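Side-chain contacts in valine-pyruvate aminotransferase (Salmonella typhimurium, PDB 3G7Q), which catalyses the pyridoxal phosphate-dependent transfer of an amino group from L-valine to pyruvate, giving 3-methyl-2-oxobutanoate and L-alanine: residues 51-54 with 55-59; 305-308 with 309-313; 102-106 with 107-111. All coordinates share one frame; numbering follows the deposited sequence. Where two conformers were deposited one is given.

Contact 1 (51-54 with 55-59); sequences FQTL and LTDMV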
ATOM      1  N   PHE A  51     -23.116  -7.113  -1.704  1.00 29.90           N
ATOM      2  CA  PHE A  51     -22.257  -5.920  -1.836  1.00 29.72           C
ATOM      3  C   PHE A  51     -22.915  -4.799  -2.630  1.00 31.07           C
ATOM      4  O   PHE A  51     -22.723  -3.611  -2.314  1.00 30.35           O
ATOM      5  CB  PHE A  51     -20.913  -6.270  -2.454  1.00 28.60           C
ATOM      6  CG  PHE A  51     -20.052  -7.197  -1.596  1.00 28.07           C
ATOM      7  CD1 PHE A  51     -19.811  -6.926  -0.252  1.00 30.58           C
ATOM      8  CD2 PHE A  51     -19.404  -8.270  -2.161  1.00 30.49           C
ATOM      9  CE1 PHE A  51     -18.999  -7.768   0.515  1.00 33.14           C
ATOM     10  CE2 PHE A  51     -18.599  -9.126  -1.376  1.00 29.49           C
ATOM     11  CZ  PHE A  51     -18.414  -8.866  -0.038  1.00 31.22           C
ATOM     12  N   GLN A  52     -23.669  -5.146  -3.671  1.00 31.07           N
ATOM     13  CA  GLN A  52     -24.363  -4.125  -4.449  1.00 30.66           C
ATOM     14  C   GLN A  52     -25.369  -3.366  -3.582  1.00 31.27           C
ATOM     15  O   GLN A  52     -25.468  -2.122  -3.647  1.00 30.20           O
ATOM     16  CB  GLN A  52     -25.037  -4.734  -5.680  1.00 31.78           C
ATOM     17  CG  GLN A  52     -25.836  -3.750  -6.507  1.00 31.04           C
ATOM     18  CD  GLN A  52     -24.998  -2.602  -7.077  1.00 33.24           C
ATOM     19  OE1 GLN A  52     -23.826  -2.782  -7.418  1.00 31.53           O
ATOM     20  NE2 GLN A  52     -25.619  -1.464  -7.248  1.00 32.74           N
ATOM     21  N   THR A  53     -26.109  -4.089  -2.751  1.00 30.93           N
ATOM     22  CA  THR A  53     -27.076  -3.450  -1.872  1.00 30.76           C
ATOM     23  C   THR A  53     -26.370  -2.628  -0.795  1.00 31.50           C
ATOM     24  O   THR A  53     -26.785  -1.526  -0.475  1.00 31.30           O
ATOM     25  CB  THR A  53     -28.003  -4.505  -1.220  1.00 33.98           C
ATOM     26  OG1 THR A  53     -28.657  -5.229  -2.261  1.00 34.21           O
ATOM     27  CG2 THR A  53     -29.045  -3.850  -0.305  1.00 33.52           C
ATOM     28  N   LEU A  54     -25.305  -3.180  -0.227  1.00 29.40           N
ATOM     29  CA  LEU A  54     -24.564  -2.467   0.794  1.00 31.56           C
ATOM     30  C   LEU A  54     -23.994  -1.154   0.235  1.00 31.67           C
ATOM     31  O   LEU A  54     -24.092  -0.097   0.864  1.00 30.33           O
ATOM     32  CB  LEU A  54     -23.432  -3.327   1.305  1.00 31.45           C
ATOM     33  CG  LEU A  54     -22.581  -2.738   2.418  1.00 32.65           C
ATOM     34  CD1 LEU A  54     -23.439  -2.457   3.688  1.00 36.84           C
ATOM     35  CD2 LEU A  54     -21.412  -3.665   2.715  1.00 34.07           C
ATOM     36  N   LEU A  55     -23.390  -1.238  -0.937  1.00 29.83           N
ATOM     37  CA  LEU A  55     -22.812  -0.037  -1.561  1.00 29.37           C
ATOM     38  C   LEU A  55     -23.889   0.986  -1.864  1.00 29.33           C
ATOM     39  O   LEU A  55     -23.691   2.192  -1.680  1.00 28.88           O
ATOM     40  CB  LEU A  55     -22.048  -0.436  -2.819  1.00 28.93           C
ATOM     41  CG  LEU A  55     -20.717  -1.154  -2.545  1.00 30.87           C
ATOM     42  CD1 LEU A  55     -20.195  -1.809  -3.822  1.00 33.19           C
ATOM     43  CD2 LEU A  55     -19.652  -0.177  -1.938  1.00 32.20           C
ATOM     44  N   THR A  56     -25.045   0.515  -2.331  1.00 30.55           N
ATOM     45  CA  THR A  56     -26.156   1.413  -2.607  1.00 28.25           C
ATOM     46  C   THR A  56     -26.553   2.152  -1.337  1.00 29.89           C
ATOM     47  O   THR A  56     -26.721   3.387  -1.353  1.00 31.99           O
ATOM     48  CB  THR A  56     -27.349   0.658  -3.233  1.00 27.74           C
ATOM     49  OG1 THR A  56     -26.951   0.142  -4.518  1.00 30.06           O
ATOM     50  CG2 THR A  56     -28.569   1.576  -3.379  1.00 31.63           C
ATOM     51  N   ASP A  57     -26.673   1.436  -0.224  1.00 29.34           N
ATOM     52  CA  ASP A  57     -27.037   2.076   1.049  1.00 31.90           C
ATOM     53  C   ASP A  57     -25.984   3.068   1.523  1.00 32.00           C
ATOM     54  O   ASP A  57     -26.308   4.154   1.999  1.00 30.55           O
ATOM     55  CB  ASP A  57     -27.210   1.041   2.159  1.00 33.11           C
ATOM     56  CG  ASP A  57     -28.391   0.107   1.931  1.00 42.12           C
ATOM     57  OD1 ASP A  57     -29.289   0.413   1.124  1.00 43.62           O
ATOM     58  OD2 ASP A  57     -28.406  -0.947   2.577  1.00 44.48           O
HETATM   59  N   MSE A  58     -24.718   2.661   1.409  1.00 30.23           N
HETATM   60  CA  MSE A  58     -23.599   3.499   1.848  1.00 28.63           C
HETATM   61  C   MSE A  58     -23.438   4.763   1.024  1.00 30.30           C
HETATM   62  O   MSE A  58     -23.117   5.807   1.582  1.00 31.33           O
HETATM   63  CB  MSE A  58     -22.296   2.693   1.869  1.00 29.45           C
HETATM   64  CG  MSE A  58     -22.284   1.614   2.931  1.00 30.93           C
HETATM   65 SE   MSE A  58     -20.660   0.570   2.878  0.75 30.75          SE
HETATM   66  CE  MSE A  58     -19.340   1.995   3.477  1.00 33.91           C
ATOM     67  N   VAL A  59     -23.653   4.683  -0.283  0.50 30.36           N
ATOM     68  CA  VAL A  59     -23.569   5.878  -1.105  0.50 30.59           C
ATOM     69  C   VAL A  59     -24.724   6.814  -0.754  0.50 31.74           C
ATOM     70  O   VAL A  59     -24.522   8.020  -0.575  0.50 29.92           O
ATOM     71  CB  VAL A  59     -23.570   5.563  -2.595  0.50 30.99           C
ATOM     72  CG1 VAL A  59     -23.638   6.857  -3.392  0.50 28.40           C
ATOM     73  CG2 VAL A  59     -22.321   4.778  -2.965  0.50 27.91           C
TER

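Contact 2 (305-308 with 309-313); sequences TVIK and PFYYQ. With EDO (1,2-ethanediol), chain E.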
ATOM      1  N   THR A 305     -22.495 -18.947   6.361  1.00 31.90           N
ATOM      2  CA  THR A 305     -23.683 -19.460   5.657  1.00 32.92           C
ATOM      3  C   THR A 305     -23.738 -19.266   4.154  1.00 33.96           C
ATOM      4  O   THR A 305     -24.559 -19.884   3.488  1.00 32.12           O
ATOM      5  CB  THR A 305     -24.944 -18.829   6.278  1.00 35.00           C
ATOM      6  OG1 THR A 305     -25.018 -17.454   5.937  1.00 34.58           O
ATOM      7  CG2 THR A 305     -24.915 -18.976   7.808  1.00 36.98           C
ATOM      8  N   VAL A 306     -22.862 -18.440   3.614  1.00 32.46           N
ATOM      9  CA  VAL A 306     -22.871 -18.187   2.171  1.00 31.05           C
ATOM     10  C   VAL A 306     -21.528 -18.560   1.540  1.00 30.91           C
ATOM     11  O   VAL A 306     -21.459 -19.370   0.610  1.00 30.75           O
ATOM     12  CB  VAL A 306     -23.201 -16.713   1.871  1.00 30.97           C
ATOM     13  CG1 VAL A 306     -23.069 -16.414   0.361  1.00 28.84           C
ATOM     14  CG2 VAL A 306     -24.606 -16.358   2.379  1.00 30.86           C
ATOM     15  N   ILE A 307     -20.461 -17.990   2.082  1.00 29.98           N
ATOM     16  CA  ILE A 307     -19.127 -18.225   1.550  1.00 30.17           C
ATOM     17  C   ILE A 307     -18.643 -19.667   1.745  1.00 30.03           C
ATOM     18  O   ILE A 307     -18.343 -20.348   0.762  1.00 31.00           O
ATOM     19  CB  ILE A 307     -18.120 -17.230   2.159  1.00 29.23           C
ATOM     20  CG1 ILE A 307     -18.471 -15.790   1.734  1.00 31.31           C
ATOM     21  CG2 ILE A 307     -16.689 -17.577   1.736  1.00 31.66           C
ATOM     22  CD1 ILE A 307     -17.639 -14.709   2.405  1.00 30.58           C
ATOM     23  N   LYS A 308     -18.558 -20.134   2.983  0.80 30.02           N
ATOM     24  CA  LYS A 308     -18.042 -21.477   3.205  0.80 30.95           C
ATOM     25  C   LYS A 308     -18.787 -22.557   2.383  0.80 30.44           C
ATOM     26  O   LYS A 308     -18.153 -23.368   1.719  0.80 32.61           O
ATOM     27  CB  LYS A 308     -18.081 -21.825   4.700  0.80 31.88           C
ATOM     28  CG  LYS A 308     -17.615 -23.239   5.001  0.80 34.65           C
ATOM     29  CD  LYS A 308     -17.595 -23.495   6.494  0.80 37.40           C
ATOM     30  CE  LYS A 308     -17.556 -24.980   6.796  0.80 42.12           C
ATOM     31  NZ  LYS A 308     -17.471 -25.261   8.270  0.80 39.65           N
ATOM     32  N   PRO A 309     -20.125 -22.585   2.431  1.00 31.04           N
ATOM     33  CA  PRO A 309     -20.799 -23.651   1.653  1.00 32.51           C
ATOM     34  C   PRO A 309     -20.587 -23.593   0.145  1.00 33.23           C
ATOM     35  O   PRO A 309     -20.594 -24.635  -0.522  1.00 32.03           O
ATOM     36  CB  PRO A 309     -22.281 -23.469   1.981  1.00 33.53           C
ATOM     37  CG  PRO A 309     -22.343 -22.496   3.045  1.00 37.62           C
ATOM     38  CD  PRO A 309     -21.097 -21.760   3.168  1.00 33.03           C
ATOM     39  N   PHE A 310     -20.468 -22.386  -0.395  1.00 30.21           N
ATOM     40  CA  PHE A 310     -20.195 -22.218  -1.810  1.00 30.94           C
ATOM     41  C   PHE A 310     -18.882 -22.893  -2.181  1.00 31.55           C
ATOM     42  O   PHE A 310     -18.831 -23.665  -3.132  1.00 30.77           O
ATOM     43  CB  PHE A 310     -20.121 -20.735  -2.194  1.00 29.87           C
ATOM     44  CG  PHE A 310     -19.710 -20.510  -3.636  1.00 31.14           C
ATOM     45  CD1 PHE A 310     -18.373 -20.454  -4.002  1.00 35.84           C
ATOM     46  CD2 PHE A 310     -20.680 -20.339  -4.605  1.00 34.06           C
ATOM     47  CE1 PHE A 310     -18.027 -20.248  -5.357  1.00 34.86           C
ATOM     48  CE2 PHE A 310     -20.334 -20.136  -5.916  1.00 35.78           C
ATOM     49  CZ  PHE A 310     -19.014 -20.095  -6.279  1.00 34.33           C
ATOM     50  N   TYR A 311     -17.804 -22.577  -1.457  1.00 30.05           N
ATOM     51  CA  TYR A 311     -16.508 -23.155  -1.777  1.00 30.71           C
ATOM     52  C   TYR A 311     -16.448 -24.649  -1.482  1.00 31.93           C
ATOM     53  O   TYR A 311     -15.789 -25.377  -2.179  1.00 30.05           O
ATOM     54  CB  TYR A 311     -15.399 -22.429  -1.017  1.00 28.98           C
ATOM     55  CG  TYR A 311     -15.090 -21.036  -1.561  1.00 28.46           C
ATOM     56  CD1 TYR A 311     -14.305 -20.876  -2.677  1.00 31.19           C
ATOM     57  CD2 TYR A 311     -15.571 -19.884  -0.937  1.00 32.62           C
ATOM     58  CE1 TYR A 311     -14.008 -19.641  -3.152  1.00 34.04           C
ATOM     59  CE2 TYR A 311     -15.274 -18.609  -1.424  1.00 30.24           C
ATOM     60  CZ  TYR A 311     -14.509 -18.499  -2.538  1.00 32.56           C
ATOM     61  OH  TYR A 311     -14.175 -17.268  -3.063  1.00 33.48           O
ATOM     62  N   TYR A 312     -17.112 -25.096  -0.426  1.00 30.25           N
ATOM     63  CA  TYR A 312     -17.104 -26.521  -0.087  1.00 30.49           C
ATOM     64  C   TYR A 312     -17.736 -27.326  -1.231  1.00 31.81           C
ATOM     65  O   TYR A 312     -17.197 -28.350  -1.688  1.00 32.05           O
ATOM     66  CB  TYR A 312     -17.823 -26.740   1.219  1.00 32.29           C
ATOM     67  CG  TYR A 312     -17.827 -28.193   1.649  1.00 33.05           C
ATOM     68  CD1 TYR A 312     -16.645 -28.833   1.988  1.00 39.48           C
ATOM     69  CD2 TYR A 312     -18.995 -28.896   1.693  1.00 39.25           C
ATOM     70  CE1 TYR A 312     -16.646 -30.177   2.387  1.00 43.39           C
ATOM     71  CE2 TYR A 312     -19.002 -30.225   2.083  1.00 44.91           C
ATOM     72  CZ  TYR A 312     -17.823 -30.841   2.434  1.00 42.85           C
ATOM     73  OH  TYR A 312     -17.862 -32.163   2.830  1.00 47.11           O
ATOM     74  N   GLN A 313     -18.838 -26.833  -1.758  1.00 32.73           N
ATOM     75  CA  GLN A 313     -19.460 -27.538  -2.870  1.00 32.25           C
ATOM     76  C   GLN A 313     -18.583 -27.521  -4.107  1.00 30.27           C
ATOM     77  O   GLN A 313     -18.491 -28.529  -4.840  1.00 30.57           O
ATOM     78  CB  GLN A 313     -20.762 -26.886  -3.244  1.00 35.02           C
ATOM     79  CG  GLN A 313     -21.563 -27.748  -4.194  1.00 45.08           C
ATOM     80  CD  GLN A 313     -22.491 -26.950  -5.034  1.00 65.79           C
ATOM     81  OE1 GLN A 313     -23.706 -26.931  -4.801  1.00 69.36           O
ATOM     82  NE2 GLN A 313     -21.924 -26.263  -6.032  1.00 78.73           N
TER
HETATM   83  C1  EDO E 420     -17.207 -28.826   7.026  1.00 42.31           C
HETATM   84  O1  EDO E 420     -16.629 -27.791   7.885  1.00 37.15           O
HETATM   85  C2  EDO E 420     -17.588 -28.312   5.625  1.00 42.87           C
HETATM   86  O2  EDO E 420     -19.031 -28.107   5.569  1.00 43.04           O

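Contact 3 (102-106 with 107-111); sequences ALTNG and SQSAF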
ATOM      1  N   ALA A 102      -3.448  -3.385  13.845  1.00 35.60           N
ATOM      2  CA  ALA A 102      -2.877  -2.468  12.834  1.00 36.51           C
ATOM      3  C   ALA A 102      -3.478  -2.846  11.486  1.00 37.37           C
ATOM      4  O   ALA A 102      -3.773  -4.024  11.227  1.00 32.55           O
ATOM      5  CB  ALA A 102      -1.356  -2.576  12.811  1.00 36.07           C
ATOM      6  N   LEU A 103      -3.701  -1.860  10.621  1.00 35.03           N
ATOM      7  CA  LEU A 103      -4.245  -2.109   9.301  1.00 36.83           C
ATOM      8  C   LEU A 103      -3.163  -1.861   8.266  1.00 36.97           C
ATOM      9  O   LEU A 103      -2.298  -1.011   8.472  1.00 36.88           O
ATOM     10  CB  LEU A 103      -5.425  -1.191   9.032  1.00 39.50           C
ATOM     11  CG  LEU A 103      -6.555  -1.197  10.054  1.00 47.36           C
ATOM     12  CD1 LEU A 103      -7.639  -0.213   9.636  1.00 46.36           C
ATOM     13  CD2 LEU A 103      -7.116  -2.613  10.192  1.00 42.73           C
ATOM     14  N   THR A 104      -3.201  -2.605   7.161  1.00 37.52           N
ATOM     15  CA  THR A 104      -2.235  -2.458   6.083  1.00 39.30           C
ATOM     16  C   THR A 104      -3.008  -2.538   4.770  1.00 39.03           C
ATOM     17  O   THR A 104      -4.208  -2.754   4.779  1.00 35.92           O
ATOM     18  CB  THR A 104      -1.193  -3.598   6.079  1.00 40.97           C
ATOM     19  OG1 THR A 104      -1.863  -4.826   5.767  1.00 40.50           O
ATOM     20  CG2 THR A 104      -0.446  -3.711   7.441  1.00 44.54           C
ATOM     21  N   ASN A 105      -2.262  -2.422   3.675  0.70 41.62           N
ATOM     22  CA  ASN A 105      -2.759  -2.495   2.304  0.70 44.55           C
ATOM     23  C   ASN A 105      -3.124  -3.908   1.880  0.70 45.63           C
ATOM     24  O   ASN A 105      -3.706  -4.115   0.816  0.70 46.01           O
ATOM     25  CB  ASN A 105      -1.655  -1.972   1.363  0.70 46.72           C
ATOM     26  CG  ASN A 105      -2.183  -1.524   0.021  0.70 53.53           C
ATOM     27  OD1 ASN A 105      -1.694  -1.945  -1.028  0.70 62.76           O
ATOM     28  ND2 ASN A 105      -3.195  -0.676   0.044  0.70 56.42           N
ATOM     29  N   GLY A 106      -2.759  -4.892   2.697  1.00 45.88           N
ATOM     30  CA  GLY A 106      -3.028  -6.296   2.419  1.00 46.13           C
ATOM     31  C   GLY A 106      -2.057  -7.233   3.106  1.00 48.88           C
ATOM     32  O   GLY A 106      -1.134  -6.805   3.806  1.00 45.54           O
ATOM     33  N   SER A 107      -2.273  -8.522   2.873  1.00 50.92           N
ATOM     34  CA  SER A 107      -1.454  -9.586   3.443  1.00 52.51           C
ATOM     35  C   SER A 107       0.018  -9.446   3.126  1.00 53.20           C
ATOM     36  O   SER A 107       0.875  -9.570   4.001  1.00 52.75           O
ATOM     37  CB  SER A 107      -1.930 -10.947   2.923  1.00 53.31           C
ATOM     38  OG  SER A 107      -3.231 -11.269   3.413  1.00 62.31           O
ATOM     39  N   GLN A 108       0.313  -9.149   1.874  1.00 52.42           N
ATOM     40  CA  GLN A 108       1.684  -9.091   1.429  1.00 51.62           C
ATOM     41  C   GLN A 108       2.478  -7.932   2.036  1.00 49.51           C
ATOM     42  O   GLN A 108       3.651  -8.109   2.381  1.00 48.13           O
ATOM     43  CB  GLN A 108       1.696  -9.069  -0.094  1.00 55.56           C
ATOM     44  CG  GLN A 108       3.046  -9.374  -0.685  1.00 64.47           C
ATOM     45  CD  GLN A 108       2.976  -9.967  -2.096  1.00 73.25           C
ATOM     46  OE1 GLN A 108       1.896 -10.191  -2.648  1.00 76.68           O
ATOM     47  NE2 GLN A 108       4.141 -10.242  -2.672  1.00 75.75           N
ATOM     48  N   SER A 109       1.861  -6.755   2.176  1.00 44.76           N
ATOM     49  CA  SER A 109       2.526  -5.635   2.840  1.00 40.91           C
ATOM     50  C   SER A 109       2.684  -5.942   4.340  1.00 40.50           C
ATOM     51  O   SER A 109       3.651  -5.536   4.982  1.00 39.65           O
ATOM     52  CB  SER A 109       1.739  -4.343   2.647  1.00 43.87           C
ATOM     53  OG  SER A 109       0.410  -4.508   3.124  1.00 42.71           O
ATOM     54  N   ALA A 110       1.696  -6.622   4.910  1.00 38.06           N
ATOM     55  CA  ALA A 110       1.789  -7.059   6.300  1.00 38.65           C
ATOM     56  C   ALA A 110       3.075  -7.873   6.525  1.00 38.50           C
ATOM     57  O   ALA A 110       3.841  -7.575   7.432  1.00 36.99           O
ATOM     58  CB  ALA A 110       0.568  -7.872   6.667  1.00 37.41           C
ATOM     59  N   PHE A 111       3.331  -8.872   5.681  1.00 40.17           N
ATOM     60  CA  PHE A 111       4.534  -9.699   5.875  1.00 42.53           C
ATOM     61  C   PHE A 111       5.842  -8.953   5.620  1.00 42.38           C
ATOM     62  O   PHE A 111       6.843  -9.203   6.302  1.00 41.32           O
ATOM     63  CB  PHE A 111       4.415 -11.014   5.109  1.00 45.05           C
ATOM     64  CG  PHE A 111       3.434 -11.938   5.750  1.00 51.67           C
ATOM     65  CD1 PHE A 111       3.820 -12.723   6.828  1.00 58.72           C
ATOM     66  CD2 PHE A 111       2.106 -11.949   5.363  1.00 49.65           C
ATOM     67  CE1 PHE A 111       2.910 -13.544   7.455  1.00 56.41           C
ATOM     68  CE2 PHE A 111       1.199 -12.754   5.988  1.00 53.90           C
ATOM     69  CZ  PHE A 111       1.606 -13.553   7.043  1.00 53.52           C
TER

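Contact 1 (51-54 with 55-59)
With OG1 beside its own backbone N (chi1 -64°), T56 turns its hydroxyl back along helix 45-61 onto Q52, one turn earlier, and donates to Q52 O (OG1 to O 2.8 Å). The backbone N of T56 bonds the same oxygen (N to O 3.0 Å), and the two donors approach from opposite faces of the carbonyl plane, each tilted 30° from it. Two residues on, M58 CG also lies beside its backbone N (chi1 -67°); an extended chi2 carries the selenium of this selenomethionine across L54, SE to L54 CG 3.9 Å. T53 and D57 run side by side, with T53 CG2 4.1 Å from D57 OD2, and that carboxylate forms a salt bridge with R296. L54 and M58 pack against E292 and A288 of helix 285-295. Q52 NE2 binds V59 O of the second subunit, and V59 O here receives Q52 NE2 of that subunit in return. Two bonds thus grip Q52 O from within the helix, while the side-chain amide of Q52 reaches across to the second subunit; the apolar L54-M58 pair and the D57 charge are turned to neighbours in their own chain.

Contact 2 (305-308 with 309-313)
The helix passes from a wider pi-type turn at 305-307 into a kink at P309, whose ring nitrogen has no hydrogen to give the preceding turn, and regular bonding resumes with Y311 N to I307 O at 3.2 Å and Y312 N to K308 O at 2.9 Å. The bond just ahead of these two, F310 N to V306 O, is weak at 3.3 Å. The pyrrolidine ring crowds the turn before it: P309 CG lies 3.5 Å from T305 O, and P309 CD is pressed to 3.4 Å from K308 CB, a tight carbon pair. I307 and Y311 lie side by side and point the same way. The I307 methyl CG2 meets the ring at Y311 CE2 (3.6 Å), while I307 O sits at the ring edge, near its plane, and F310 CD1 stands over the centre of one ring face. On another side of the helix, in the conformer given, one of two deposited, K308 is extended, with CG opposite its backbone N (chi1 177°), which carries NZ to O1 of a 1,2-ethanediol at 2.7 Å. The diol, probably from the crystallisation liquor, also lays its C2 over the centre of the Y312 ring, 3.7 Å above the plane, and so in that conformer bridges lysine and tyrosine. E304 OE2 is a weak, long ionic partner of K308 NZ. The Y311 hydroxyl is hydrogen-bonded to A42 N, and its ring rests on P41 and I340, fixing this part of helix 299-325 to two loops. V306 and I307 pack on M47 near the start of helix 45-61, V306 also reaching A46, and I307 touches L251.

Contact 3 (102-106 with 107-111)
G106 O receives three hydrogen bonds where the chain turns from strand into helix. S109 OG donates to it at 2.9 Å and the backbone N of A110 at 3.0 Å, the latter with an N-H...O angle of 158°; T104 OG1 adds the third, also at 2.9 Å, from above the carbonyl plane. The serine oxygen reaches its place by lying between its own backbone N and carbonyl carbon (chi1 57°), which folds it back toward the turn, and there it also comes within 3.5 Å of T104 CB. A110 CB lies 4.0 Å from T104 OG1. G106 is the N-cap of helix 107-118, and its phi of 155° is a conformation open to glycine, since a CB would be jammed against the carbonyl oxygen of N105. Strand 101-104 leads through N105 into this cap from the edge of the large mixed sheet in the class I aminotransferase fold. Farther out, backbone bonds from A102 to I261 and from T104 to G259 hold the strand to its antiparallel neighbour 259-262, and A110 packs on I261 of that strand. S109 touches S279 of the second subunit.

In the fold
From the N terminus, contact 1 comes first on helix 45-61, then contact 3 where strand 101-104 meets helix 107-118, and last contact 2 on helix 299-325. The three follow in series, none nested in or crossing another; each is local and closes no long loop. Contacts 1 and 2 approach most closely, nearest atoms about 6 Å apart without touching, and are joined through L251, which touches F51 of contact 1 and I307 of contact 2, and through helix 45-61, which carries contact 1 and meets segment 305-308 near its start. Contact 3 lies about 13 Å from contact 1 at the nearest atoms, at the edge of the seven-stranded sheet. Contacts 1 and 3 both meet the second subunit; contact 2 stays within its own chain.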